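Local atomic coordinates of outer membrane protein Omp121 (Bacteroides thetaiotaomicron, PDB entry 5FQ8), a protein that probably takes up a nutrient across the bacterial outer membrane by TonB-dependent transport, and binds metal ions. Residues L109-V114 against F126-N131; S381-G386 against G405-T410; T452-I457 against R485-Q490; E519-M524 against A598-V603. All blocks are in the same frame, centred on the assembly; numbering follows the deposited sequence.

Interaction 1 of 4, residues L109-V114 against F126-N131; sequences LNNSTV and FGNGAN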
# COMPACT_ATOMS: atom_id res chain seq x y z
N LEU B 109 30.23 -12.39 -5.69
CA LEU B 109 29.36 -12.26 -4.54
C LEU B 109 28.46 -11.05 -4.71
O LEU B 109 28.89 -10.01 -5.21
CB LEU B 109 30.19 -12.11 -3.27
CG LEU B 109 29.44 -12.02 -1.95
CD1 LEU B 109 28.95 -13.39 -1.62
CD2 LEU B 109 30.33 -11.47 -0.86
N ASN B 110 27.21 -11.17 -4.29
CA ASN B 110 26.32 -10.03 -4.38
C ASN B 110 26.73 -8.99 -3.35
O ASN B 110 26.91 -9.32 -2.17
CB ASN B 110 24.86 -10.44 -4.18
CG ASN B 110 23.93 -9.26 -4.13
OD1 ASN B 110 23.47 -8.86 -3.07
ND2 ASN B 110 23.65 -8.67 -5.29
N ASN B 111 26.89 -7.76 -3.79
CA ASN B 111 27.31 -6.67 -2.92
C ASN B 111 26.34 -5.52 -3.05
O ASN B 111 26.71 -4.36 -3.24
CB ASN B 111 28.73 -6.23 -3.25
CG ASN B 111 29.27 -5.24 -2.26
OD1 ASN B 111 28.92 -5.26 -1.09
ND2 ASN B 111 30.13 -4.34 -2.73
N SER B 112 25.06 -5.83 -2.94
CA SER B 112 24.03 -4.81 -3.09
C SER B 112 23.82 -4.09 -1.78
O SER B 112 23.93 -4.69 -0.71
CB SER B 112 22.73 -5.44 -3.57
OG SER B 112 22.92 -6.02 -4.84
N THR B 113 23.54 -2.81 -1.86
CA THR B 113 23.41 -1.99 -0.67
C THR B 113 21.95 -1.61 -0.48
O THR B 113 21.24 -1.39 -1.45
CB THR B 113 24.30 -0.75 -0.76
OG1 THR B 113 24.19 0.03 0.43
CG2 THR B 113 23.93 0.08 -1.95
N VAL B 114 21.53 -1.56 0.76
CA VAL B 114 20.16 -1.25 1.12
C VAL B 114 20.21 -0.02 1.99
O VAL B 114 20.54 -0.11 3.18
CB VAL B 114 19.46 -2.42 1.82
CG1 VAL B 114 18.16 -1.98 2.40
CG2 VAL B 114 19.24 -3.55 0.85
N PHE B 126 21.16 -0.03 5.76
CA PHE B 126 20.85 -1.35 6.29
C PHE B 126 21.89 -2.40 5.95
O PHE B 126 21.74 -3.55 6.35
CB PHE B 126 19.47 -1.81 5.80
CG PHE B 126 18.32 -1.27 6.60
CD1 PHE B 126 18.44 -1.03 7.94
CD2 PHE B 126 17.10 -1.00 5.99
CE1 PHE B 126 17.37 -0.55 8.68
CE2 PHE B 126 16.04 -0.52 6.71
CZ PHE B 126 16.17 -0.29 8.07
N GLY B 127 22.93 -2.05 5.20
CA GLY B 127 24.04 -2.95 4.98
C GLY B 127 24.33 -3.16 3.51
O GLY B 127 23.54 -2.82 2.65
N ASN B 128 25.50 -3.72 3.25
CA ASN B 128 25.86 -4.11 1.90
C ASN B 128 26.27 -5.57 1.85
O ASN B 128 26.52 -6.21 2.86
CB ASN B 128 26.94 -3.20 1.27
CG ASN B 128 28.32 -3.42 1.84
OD1 ASN B 128 28.62 -2.98 2.93
ND2 ASN B 128 29.18 -4.07 1.07
N GLY B 129 26.25 -6.11 0.65
CA GLY B 129 26.23 -7.55 0.48
C GLY B 129 27.45 -8.24 1.02
O GLY B 129 27.40 -9.41 1.39
N ALA B 130 28.56 -7.53 1.06
CA ALA B 130 29.76 -8.14 1.58
C ALA B 130 29.73 -8.22 3.09
O ALA B 130 30.37 -9.11 3.65
CB ALA B 130 30.99 -7.38 1.10
N ASN B 131 28.98 -7.36 3.75
CA ASN B 131 28.92 -7.43 5.20
C ASN B 131 28.40 -8.77 5.72
O ASN B 131 28.34 -8.94 6.94
CB ASN B 131 28.02 -6.34 5.73
CG ASN B 131 28.71 -5.06 5.85
OD1 ASN B 131 29.71 -4.84 5.20
ND2 ASN B 131 28.22 -4.20 6.72

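Interaction 2 of 4, residues S381-G386 against G405-T410; sequences SERFYG and GLDTTT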
# COMPACT_ATOMS: atom_id res chain seq x y z
N SER B 381 16.36 -9.72 6.66
CA SER B 381 16.83 -10.24 5.39
C SER B 381 17.24 -11.70 5.54
O SER B 381 17.78 -12.09 6.57
CB SER B 381 18.01 -9.40 4.89
OG SER B 381 18.71 -10.07 3.87
N GLU B 382 16.97 -12.49 4.51
CA GLU B 382 17.40 -13.88 4.46
C GLU B 382 18.12 -14.09 3.14
O GLU B 382 17.69 -13.58 2.12
CB GLU B 382 16.21 -14.82 4.58
CG GLU B 382 15.99 -15.35 5.99
CD GLU B 382 14.65 -16.02 6.18
OE1 GLU B 382 13.61 -15.34 6.04
OE2 GLU B 382 14.65 -17.23 6.48
N ARG B 383 19.23 -14.82 3.17
CA ARG B 383 20.09 -14.88 2.00
C ARG B 383 20.77 -16.23 1.90
O ARG B 383 21.35 -16.69 2.88
CB ARG B 383 21.16 -13.78 2.04
CG ARG B 383 22.17 -13.88 0.93
CD ARG B 383 23.10 -12.69 0.93
NE ARG B 383 24.06 -12.74 -0.17
CZ ARG B 383 25.07 -11.91 -0.27
NH1 ARG B 383 25.24 -10.99 0.65
NH2 ARG B 383 25.92 -12.01 -1.28
N PHE B 384 20.74 -16.82 0.72
CA PHE B 384 21.43 -18.07 0.46
C PHE B 384 22.35 -17.90 -0.74
O PHE B 384 21.93 -17.42 -1.79
CB PHE B 384 20.44 -19.21 0.21
CG PHE B 384 21.05 -20.41 -0.41
CD1 PHE B 384 21.76 -21.31 0.36
CD2 PHE B 384 20.97 -20.62 -1.77
CE1 PHE B 384 22.35 -22.42 -0.21
CE2 PHE B 384 21.57 -21.72 -2.35
CZ PHE B 384 22.26 -22.62 -1.57
N TYR B 385 23.61 -18.30 -0.59
CA TYR B 385 24.52 -18.28 -1.73
C TYR B 385 25.42 -19.49 -1.65
O TYR B 385 25.57 -20.10 -0.60
CB TYR B 385 25.33 -16.99 -1.80
CG TYR B 385 26.23 -16.71 -0.63
CD1 TYR B 385 25.75 -16.18 0.54
CD2 TYR B 385 27.59 -16.96 -0.73
CE1 TYR B 385 26.59 -15.93 1.60
CE2 TYR B 385 28.43 -16.71 0.31
CZ TYR B 385 27.93 -16.19 1.48
OH TYR B 385 28.77 -15.93 2.53
N GLY B 386 26.01 -19.86 -2.78
CA GLY B 386 26.96 -20.95 -2.77
C GLY B 386 27.54 -21.23 -4.14
O GLY B 386 27.33 -20.47 -5.07
N GLY B 405 27.66 -20.51 -9.63
CA GLY B 405 27.32 -19.79 -8.42
C GLY B 405 25.87 -19.37 -8.43
O GLY B 405 25.30 -19.09 -9.48
N LEU B 406 25.27 -19.35 -7.24
CA LEU B 406 23.92 -18.86 -7.04
C LEU B 406 23.91 -18.01 -5.79
O LEU B 406 24.47 -18.41 -4.77
CB LEU B 406 22.92 -20.00 -6.89
CG LEU B 406 21.47 -19.60 -6.64
CD1 LEU B 406 20.80 -19.54 -7.96
CD2 LEU B 406 20.77 -20.58 -5.76
N ASP B 407 23.28 -16.84 -5.86
CA ASP B 407 23.13 -15.95 -4.72
C ASP B 407 21.74 -15.33 -4.79
O ASP B 407 21.41 -14.66 -5.78
CB ASP B 407 24.23 -14.88 -4.74
CG ASP B 407 24.40 -14.17 -3.42
OD1 ASP B 407 23.47 -14.12 -2.61
OD2 ASP B 407 25.49 -13.63 -3.18
N THR B 408 20.94 -15.56 -3.76
CA THR B 408 19.56 -15.10 -3.72
C THR B 408 19.26 -14.54 -2.34
O THR B 408 19.77 -15.04 -1.33
CB THR B 408 18.58 -16.24 -4.07
OG1 THR B 408 17.27 -15.95 -3.58
CG2 THR B 408 19.04 -17.54 -3.49
N THR B 409 18.44 -13.50 -2.31
CA THR B 409 18.17 -12.77 -1.08
C THR B 409 16.74 -12.29 -1.08
O THR B 409 16.24 -11.80 -2.09
CB THR B 409 19.08 -11.55 -0.92
OG1 THR B 409 20.42 -11.87 -1.24
CG2 THR B 409 19.00 -11.03 0.49
N THR B 410 16.10 -12.39 0.07
CA THR B 410 14.77 -11.88 0.31
C THR B 410 14.86 -10.94 1.50
O THR B 410 15.18 -11.36 2.60
CB THR B 410 13.79 -13.04 0.56
OG1 THR B 410 13.69 -13.86 -0.60
CG2 THR B 410 12.42 -12.51 0.93

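Interaction 3 of 4, residues T452-I457 against R485-Q490; sequences TRRREI and RKVSYQ. With C8E ((hydroxyethyloxy)tri(ethyloxy)octane), chain U; KR0 (3-decanoyloxypropyl decanoate), chain K.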
# COMPACT_ATOMS: atom_id res chain seq x y z
N THR B 452 11.98 -7.24 -0.99
CA THR B 452 12.86 -7.27 -2.14
C THR B 452 13.30 -8.69 -2.38
O THR B 452 13.41 -9.48 -1.44
CB THR B 452 14.08 -6.37 -1.95
OG1 THR B 452 13.71 -5.19 -1.23
CG2 THR B 452 14.62 -5.96 -3.29
N ARG B 453 13.51 -9.03 -3.64
CA ARG B 453 13.99 -10.35 -4.02
C ARG B 453 15.10 -10.14 -5.03
O ARG B 453 14.86 -9.60 -6.11
CB ARG B 453 12.88 -11.21 -4.61
CG ARG B 453 11.86 -11.70 -3.63
CD ARG B 453 10.88 -12.61 -4.34
NE ARG B 453 11.51 -13.79 -4.94
CZ ARG B 453 11.07 -14.35 -6.06
NH1 ARG B 453 10.05 -13.81 -6.70
NH2 ARG B 453 11.67 -15.41 -6.56
N ARG B 454 16.31 -10.54 -4.67
CA ARG B 454 17.49 -10.44 -5.51
C ARG B 454 17.97 -11.82 -5.90
O ARG B 454 17.85 -12.77 -5.13
CB ARG B 454 18.62 -9.74 -4.78
CG ARG B 454 18.60 -8.26 -4.91
CD ARG B 454 19.68 -7.62 -4.11
NE ARG B 454 19.35 -6.23 -3.88
CZ ARG B 454 19.40 -5.29 -4.82
NH1 ARG B 454 19.80 -5.59 -6.05
NH2 ARG B 454 19.07 -4.05 -4.52
N ARG B 455 18.54 -11.93 -7.09
CA ARG B 455 19.02 -13.23 -7.52
C ARG B 455 20.03 -13.10 -8.65
O ARG B 455 19.76 -12.46 -9.66
CB ARG B 455 17.84 -14.10 -7.95
CG ARG B 455 18.16 -15.47 -8.42
CD ARG B 455 16.93 -16.33 -8.39
NE ARG B 455 17.23 -17.70 -8.77
CZ ARG B 455 17.01 -18.21 -9.97
NH1 ARG B 455 16.48 -17.45 -10.92
NH2 ARG B 455 17.32 -19.47 -10.22
N GLU B 456 21.21 -13.68 -8.47
CA GLU B 456 22.23 -13.67 -9.51
C GLU B 456 22.71 -15.09 -9.74
O GLU B 456 22.75 -15.90 -8.82
CB GLU B 456 23.40 -12.78 -9.14
CG GLU B 456 23.02 -11.45 -8.48
CD GLU B 456 24.22 -10.62 -8.10
OE1 GLU B 456 25.34 -11.14 -8.25
OE2 GLU B 456 24.05 -9.47 -7.65
N ILE B 457 23.06 -15.40 -10.97
CA ILE B 457 23.57 -16.72 -11.31
C ILE B 457 24.78 -16.55 -12.20
O ILE B 457 24.74 -15.78 -13.16
CB ILE B 457 22.52 -17.60 -12.01
CG1 ILE B 457 21.46 -18.04 -11.02
CG2 ILE B 457 23.18 -18.81 -12.61
CD1 ILE B 457 20.35 -18.79 -11.68
N ARG B 485 21.46 -11.48 -13.58
CA ARG B 485 21.19 -10.77 -12.34
C ARG B 485 19.77 -10.24 -12.37
O ARG B 485 19.34 -9.68 -13.38
CB ARG B 485 22.21 -9.64 -12.13
CG ARG B 485 23.62 -10.13 -11.87
CD ARG B 485 24.59 -9.01 -11.57
NE ARG B 485 25.18 -8.48 -12.78
CZ ARG B 485 25.74 -7.29 -12.85
NH1 ARG B 485 25.78 -6.54 -11.78
NH2 ARG B 485 26.26 -6.86 -13.99
N LYS B 486 19.04 -10.44 -11.28
CA LYS B 486 17.63 -10.09 -11.24
C LYS B 486 17.30 -9.50 -9.88
O LYS B 486 17.74 -10.01 -8.85
CB LYS B 486 16.74 -11.31 -11.50
CG LYS B 486 15.24 -11.07 -11.47
CD LYS B 486 14.48 -12.36 -11.67
CE LYS B 486 12.99 -12.13 -11.73
NZ LYS B 486 12.20 -13.39 -11.77
N VAL B 487 16.55 -8.42 -9.88
CA VAL B 487 16.03 -7.86 -8.64
C VAL B 487 14.57 -7.53 -8.89
O VAL B 487 14.19 -7.17 -10.00
CB VAL B 487 16.85 -6.63 -8.20
CG1 VAL B 487 16.99 -5.67 -9.33
CG2 VAL B 487 16.21 -5.95 -7.03
N SER B 488 13.75 -7.72 -7.86
CA SER B 488 12.37 -7.27 -7.91
C SER B 488 11.95 -6.94 -6.50
O SER B 488 12.59 -7.35 -5.54
CB SER B 488 11.45 -8.32 -8.54
OG SER B 488 11.02 -9.31 -7.62
N TYR B 489 10.90 -6.14 -6.37
CA TYR B 489 10.35 -5.89 -5.05
C TYR B 489 8.87 -5.60 -5.18
O TYR B 489 8.34 -5.46 -6.28
CB TYR B 489 11.07 -4.75 -4.32
CG TYR B 489 10.91 -3.37 -4.91
CD1 TYR B 489 9.75 -2.65 -4.72
CD2 TYR B 489 11.93 -2.79 -5.62
CE1 TYR B 489 9.60 -1.40 -5.25
CE2 TYR B 489 11.79 -1.54 -6.15
CZ TYR B 489 10.62 -0.85 -5.96
OH TYR B 489 10.48 0.40 -6.49
N GLN B 490 8.22 -5.51 -4.03
CA GLN B 490 6.81 -5.18 -3.94
C GLN B 490 6.62 -4.24 -2.77
O GLN B 490 6.87 -4.60 -1.63
CB GLN B 490 5.95 -6.43 -3.76
CG GLN B 490 4.48 -6.14 -3.83
CD GLN B 490 3.65 -7.24 -3.29
OE1 GLN B 490 4.16 -8.14 -2.66
NE2 GLN B 490 2.37 -7.20 -3.54
C8 C8E U . 17.75 -21.81 -12.18
O9 C8E U . 18.38 -21.97 -10.93
C10 C8E U . 19.27 -23.06 -10.99
C11 C8E U . 19.36 -23.80 -9.66
O12 C8E U . 20.67 -24.32 -9.58
C13 C8E U . 20.94 -25.04 -8.40
C14 C8E U . 22.46 -25.24 -8.31
O15 C8E U . 23.10 -24.02 -8.00
C16 C8E U . 24.42 -24.22 -7.56
C1 KR0 K . 23.07 -17.78 -18.99
O1 KR0 K . 24.03 -18.79 -19.27
C2 KR0 K . 23.29 -17.36 -17.55
C3 KR0 K . 22.16 -17.85 -16.66
C4 KR0 K . 20.24 -23.65 -16.07
O4 KR0 K . 22.22 -19.25 -16.43
C5 KR0 K . 21.05 -19.87 -15.82
C6 KR0 K . 21.66 -24.11 -15.73
C7 KR0 K . 23.63 -20.18 -19.44
C8 KR0 K . 21.72 -25.46 -15.00
O8 KR0 K . 20.11 -19.16 -15.58
C9 KR0 K . 23.15 -25.82 -14.59
O9 KR0 K . 22.67 -20.45 -20.12
C10 KR0 K . 20.99 -21.33 -15.47
C11 KR0 K . 20.19 -22.17 -16.47
C12 KR0 K . 24.40 -21.30 -18.77
C13 KR0 K . 24.60 -22.42 -19.78
C14 KR0 K . 23.31 -27.30 -14.22
C15 KR0 K . 24.60 -27.59 -13.46
C16 KR0 K . 24.65 -28.99 -12.89
C17 KR0 K . 25.75 -23.34 -19.39
C18 KR0 K . 25.31 -24.62 -18.69
C19 KR0 K . 26.54 -25.38 -18.20
C20 KR0 K . 26.24 -26.82 -17.79
C21 KR0 K . 27.51 -27.50 -17.25
C22 KR0 K . 27.39 -29.02 -17.24
C23 KR0 K . 28.49 -29.71 -16.46

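Interaction 4 of 4, residues E519-M524 against A598-V603; sequences ELRRLM and ADVYMV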
# COMPACT_ATOMS: atom_id res chain seq x y z
N GLU B 519 13.97 -5.76 -12.36
CA GLU B 519 14.98 -5.64 -13.42
C GLU B 519 15.63 -6.98 -13.70
O GLU B 519 15.75 -7.82 -12.81
CB GLU B 519 16.09 -4.66 -13.06
CG GLU B 519 15.66 -3.38 -12.45
CD GLU B 519 16.83 -2.58 -12.02
OE1 GLU B 519 17.90 -3.19 -11.89
OE2 GLU B 519 16.71 -1.36 -11.85
N LEU B 520 16.09 -7.15 -14.93
CA LEU B 520 16.76 -8.39 -15.33
C LEU B 520 17.78 -8.08 -16.41
O LEU B 520 17.49 -7.34 -17.35
CB LEU B 520 15.75 -9.40 -15.85
CG LEU B 520 16.27 -10.76 -16.29
CD1 LEU B 520 16.76 -11.49 -15.09
CD2 LEU B 520 15.16 -11.53 -16.94
N ARG B 521 18.97 -8.63 -16.27
CA ARG B 521 20.05 -8.37 -17.21
C ARG B 521 20.87 -9.64 -17.38
O ARG B 521 21.05 -10.40 -16.43
CB ARG B 521 20.96 -7.25 -16.73
CG ARG B 521 21.58 -7.52 -15.40
CD ARG B 521 22.34 -6.33 -14.87
NE ARG B 521 23.38 -5.90 -15.79
CZ ARG B 521 23.97 -4.72 -15.72
NH1 ARG B 521 23.61 -3.87 -14.78
NH2 ARG B 521 24.90 -4.40 -16.60
N ARG B 522 21.35 -9.85 -18.58
CA ARG B 522 22.11 -11.05 -18.89
C ARG B 522 23.38 -10.68 -19.63
O ARG B 522 23.46 -9.66 -20.32
CB ARG B 522 21.29 -12.03 -19.71
CG ARG B 522 20.19 -12.68 -18.93
CD ARG B 522 19.47 -13.75 -19.72
NE ARG B 522 18.47 -14.41 -18.89
CZ ARG B 522 17.17 -14.45 -19.14
NH1 ARG B 522 16.69 -13.90 -20.24
NH2 ARG B 522 16.36 -15.08 -18.31
N LEU B 523 24.39 -11.52 -19.47
CA LEU B 523 25.68 -11.32 -20.11
C LEU B 523 26.29 -12.67 -20.41
O LEU B 523 26.17 -13.60 -19.62
CB LEU B 523 26.61 -10.50 -19.22
CG LEU B 523 28.02 -10.26 -19.75
CD1 LEU B 523 28.07 -9.02 -20.60
CD2 LEU B 523 28.96 -10.12 -18.60
N MET B 524 26.92 -12.78 -21.56
CA MET B 524 27.72 -13.95 -21.87
C MET B 524 29.05 -13.49 -22.41
O MET B 524 29.14 -12.45 -23.08
CB MET B 524 27.03 -14.85 -22.86
CG MET B 524 25.82 -15.54 -22.31
SD MET B 524 25.05 -16.57 -23.55
CE MET B 524 24.37 -15.35 -24.62
N ALA B 598 25.96 -0.98 -19.79
CA ALA B 598 25.20 0.03 -19.08
C ALA B 598 24.24 -0.62 -18.10
O ALA B 598 24.07 -1.83 -18.05
CB ALA B 598 24.45 0.91 -20.07
N ASP B 599 23.62 0.23 -17.29
CA ASP B 599 22.56 -0.18 -16.40
C ASP B 599 21.34 -0.61 -17.23
O ASP B 599 21.26 -0.38 -18.43
CB ASP B 599 22.21 0.96 -15.45
CG ASP B 599 21.71 0.48 -14.12
OD1 ASP B 599 21.03 -0.57 -14.09
OD2 ASP B 599 21.99 1.16 -13.11
N VAL B 600 20.38 -1.26 -16.57
CA VAL B 600 19.28 -1.85 -17.32
C VAL B 600 18.39 -0.77 -17.91
O VAL B 600 18.20 0.31 -17.32
CB VAL B 600 18.45 -2.82 -16.47
CG1 VAL B 600 19.14 -4.13 -16.37
CG2 VAL B 600 18.19 -2.23 -15.11
N TYR B 601 17.82 -1.06 -19.08
CA TYR B 601 16.73 -0.28 -19.64
C TYR B 601 17.13 1.19 -19.78
O TYR B 601 16.65 2.07 -19.07
CB TYR B 601 15.49 -0.41 -18.76
CG TYR B 601 15.19 -1.79 -18.24
CD1 TYR B 601 15.25 -2.89 -19.06
CD2 TYR B 601 14.84 -1.97 -16.91
CE1 TYR B 601 14.96 -4.13 -18.58
CE2 TYR B 601 14.56 -3.21 -16.42
CZ TYR B 601 14.62 -4.29 -17.25
OH TYR B 601 14.34 -5.53 -16.76
N MET B 602 18.05 1.42 -20.71
CA MET B 602 18.49 2.77 -21.02
C MET B 602 18.44 3.06 -22.50
O MET B 602 18.86 4.14 -22.92
CB MET B 602 19.91 3.00 -20.49
CG MET B 602 19.99 2.89 -18.97
SD MET B 602 21.60 3.21 -18.27
CE MET B 602 21.75 4.97 -18.41
N VAL B 603 17.91 2.14 -23.30
CA VAL B 603 17.85 2.29 -24.74
C VAL B 603 16.48 2.74 -25.22
O VAL B 603 16.36 3.61 -26.07
CB VAL B 603 18.26 0.96 -25.41
CG1 VAL B 603 18.22 1.09 -26.91
CG2 VAL B 603 19.63 0.57 -24.96
O HOH W 1 14.28 -7.56 -18.65

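Interaction 1 of 4, residues L109-V114 against F126-N131
A short antiparallel hairpin of the plug domain, strands 113-115 and 125-128, forms one end of this contact, and a turn gripped by an asparagine forms the other. Asn111 OD1 takes two of the four hydrogen bonds across the segments. Its CG stands anti to the backbone N (chi1 -172°), which carries OD1 across to residues 126-131. Asn128 ND2 donates to Asn111 OD1 over 2.5 Å, in the carbonyl plane and on a lone pair, and the bond is fairly straight (158°). The second donor, Ala130 N, lies 3.1 Å from Asn111 OD1 and comes from above that plane. The two asparagine side chains run alongside each other with their amide planes turned 67° apart, yet the bond between them lies in the plane of each. Asn128 OD1 has its own partner, the backbone N of Asn84, which fixes the amide from both ends. In the turn that follows, Asn131 N bonds back to Asn128 O at 2.9 Å. Gly129 sits here against the backbone of Asn110 and Asn111, and a side chain on it would run into Asn110 O. Toward the other end, Val114 N donates to Gly127 O (3.0 Å) and Phe126 N donates to Val114 O (2.7 Å). Both bonds run nearly along the C=O axes. Val114 CG1 rests on Phe126 CB at 3.6 Å and continues to the edge of the ring, which stacks on Tyr379 of the barrel wall. Such a loop-rich hairpin, enclosed by barrel strands, belongs to the plug of a TonB-dependent receptor.

Interaction 2 of 4, residues S381-G386 against G405-T410
Arg383 projects from a long antiparallel hairpin of the TonB-dependent receptor barrel, strands 376-394 and 398-417, into the face that meets the plug. Its CB lies beside the methyl of Thr409, the residue directly across in a non-hydrogen-bonded pair. CG, anti to the backbone N (chi1 174°), passes Thr409 OG1 at 3.4 Å, and CD keeps near the same oxygen. The chain stays extended, so NE arrives next to Asp407, where it donates to OD1 at 2.9 Å. At the tip, Arg383 NH2 reaches Asp407 OD2 at 2.5 Å, in a nearly straight bond (170°). The salt bridge is thus side-on, each carboxylate oxygen using its syn lone pair and the two planes only 20° apart. NH1 turns to the plug and donates to Gly129 O, while Asp407 OD2 also accepts from Asn110 N. With three N-H donors around it, the carboxylate probably stays ionised.

Tyr385, paired with Asp407, runs alongside it, CB 3.4 Å from Asp407 CG. The opposite face, carrying Phe384, Leu406 and Thr408, packs on the second subunit, whose own Phe384 meets this ring. Backbone bonds tie the strands, among them Phe384 N to Thr408 O and Thr408 N to Phe384 O, both 2.9 Å. Leu406 CD2 touches the Phe384 ring at its edge, in plane, 3.7 Å from CE2.

Interaction 3 of 4, residues T452-I457 against R485-Q490
Arg485 opens this segment lying alongside Glu456, both pointing to the plug side of the wall. Their stems touch, CG of Arg485 to CG of Glu456 at 3.7 Å, but the tips do not meet: Arg485 bends at chi3 (-88°), the guanidinium and carboxylate planes stand 70° apart, and Arg485 NE stays 5.3 Å from Glu456 OE1. Each end has its own partner, Asn483 OD1 for Arg485 NE and Asn110 ND2 of the plug for Glu456 OE2. An alanine in place of Glu456 would probably cost Asn110 ND2 that acceptor and strip the Arg485 stem of its contacts with CG and CD. At Lys486 the backbone takes over: its N donates to Arg455 O and its O accepts from Arg455 N, each over 2.7 Å. Fully extended on the outward face, its chain brings NZ to 5.5 Å from Arg453 NH1, a like charge; that guanidinium is salt-bridged to Glu380 of the second subunit. Arg455, also extended, brings NH2 to within 2.8 Å of O9 of the detergent C8E, while Ile457 CD1 lies over one face of its guanidinium, toward the rim. The hairpin, strands 446-469 and 472-495, is part of the transmembrane beta-barrel, consistent with amphiphiles lying on this outer side. Val487 returns to the plug face, where CG2 sits over one face of the Arg454 guanidinium, 3.7 Å from NH1. Ser488 closes the next hydrogen-bonded pair, its N giving to Arg453 O at 2.8 Å. At Tyr489 the aromatic end leads away, and CB touches Thr452 CG2 at 3.9 Å.

Interaction 4 of 4, residues E519-M524 against A598-V603
Val600 is the most covered residue where a loop following barrel strand 582-596 folds against strand 513-534 of the TonB-dependent receptor barrel. Its two methyls divide the work. CG1, anti to the carbonyl carbon (chi1 -79°), lies 3.6 Å from Arg521 CB and also faces Leu520 O. CG2 goes to Glu519, at 3.4 Å from OE1, so a methyl meets the end of an extended acid. Arg521 starts in the crowded position between its own backbone N and carbonyl carbon, and after a bend at chi3 its guanidinium reaches the start of the loop. There NH2 forms a salt bridge with Asp597, the residue before Ala598, while Asp599 OD1 adds an opposite charge farther off, 4.2 Å from Arg521 NH1. Glu519, third in buried area, also sets CB 4.0 Å from Tyr601 CE2, with its carboxylate almost perpendicular to that ring.

Val600 CB stands over the centre of the Tyr601 ring, whose phenol oxygen lies at the strand. Tyr601 OH accepts from Leu520 N at 3.0 Å, in a bent bond (137°). A leucine for Tyr601 would probably leave this strand N-H without its acceptor and weaken the packing on Val600. Tyr601 N is hydrogen-bonded to the chain of another protein, so the loop also serves that interface. In the ring plane a water sits 2.8 Å from Tyr601 OH and donates a weak bond to Leu520 O at 3.5 Å.

In the fold
Interactions 2, 3 and 4 lie side by side along the barrel wall, on successive neighbouring strands from 376-394 to 513-534. Interactions 2 and 3 have centres 10 Å apart and share backbone bonds, such as Arg454 N to Thr409 O at 2.9 Å; Glu519 N to Val487 O, 2.8 Å, joins 3 to 4. Interaction 1 belongs to the plug inside, its centre 11 Å from that of interaction 2 and 13 Å from that of interaction 3. It touches both, reaching interaction 3 through Asn110 ND2 and Glu456 OE2, 2.5 Å apart, but not interaction 4, about 20 Å away between centres. On the outer side Ile457 of interaction 3 lines the KR0 pocket, and the Leu520 side chain of interaction 4 comes within about 8 Å of that lipid.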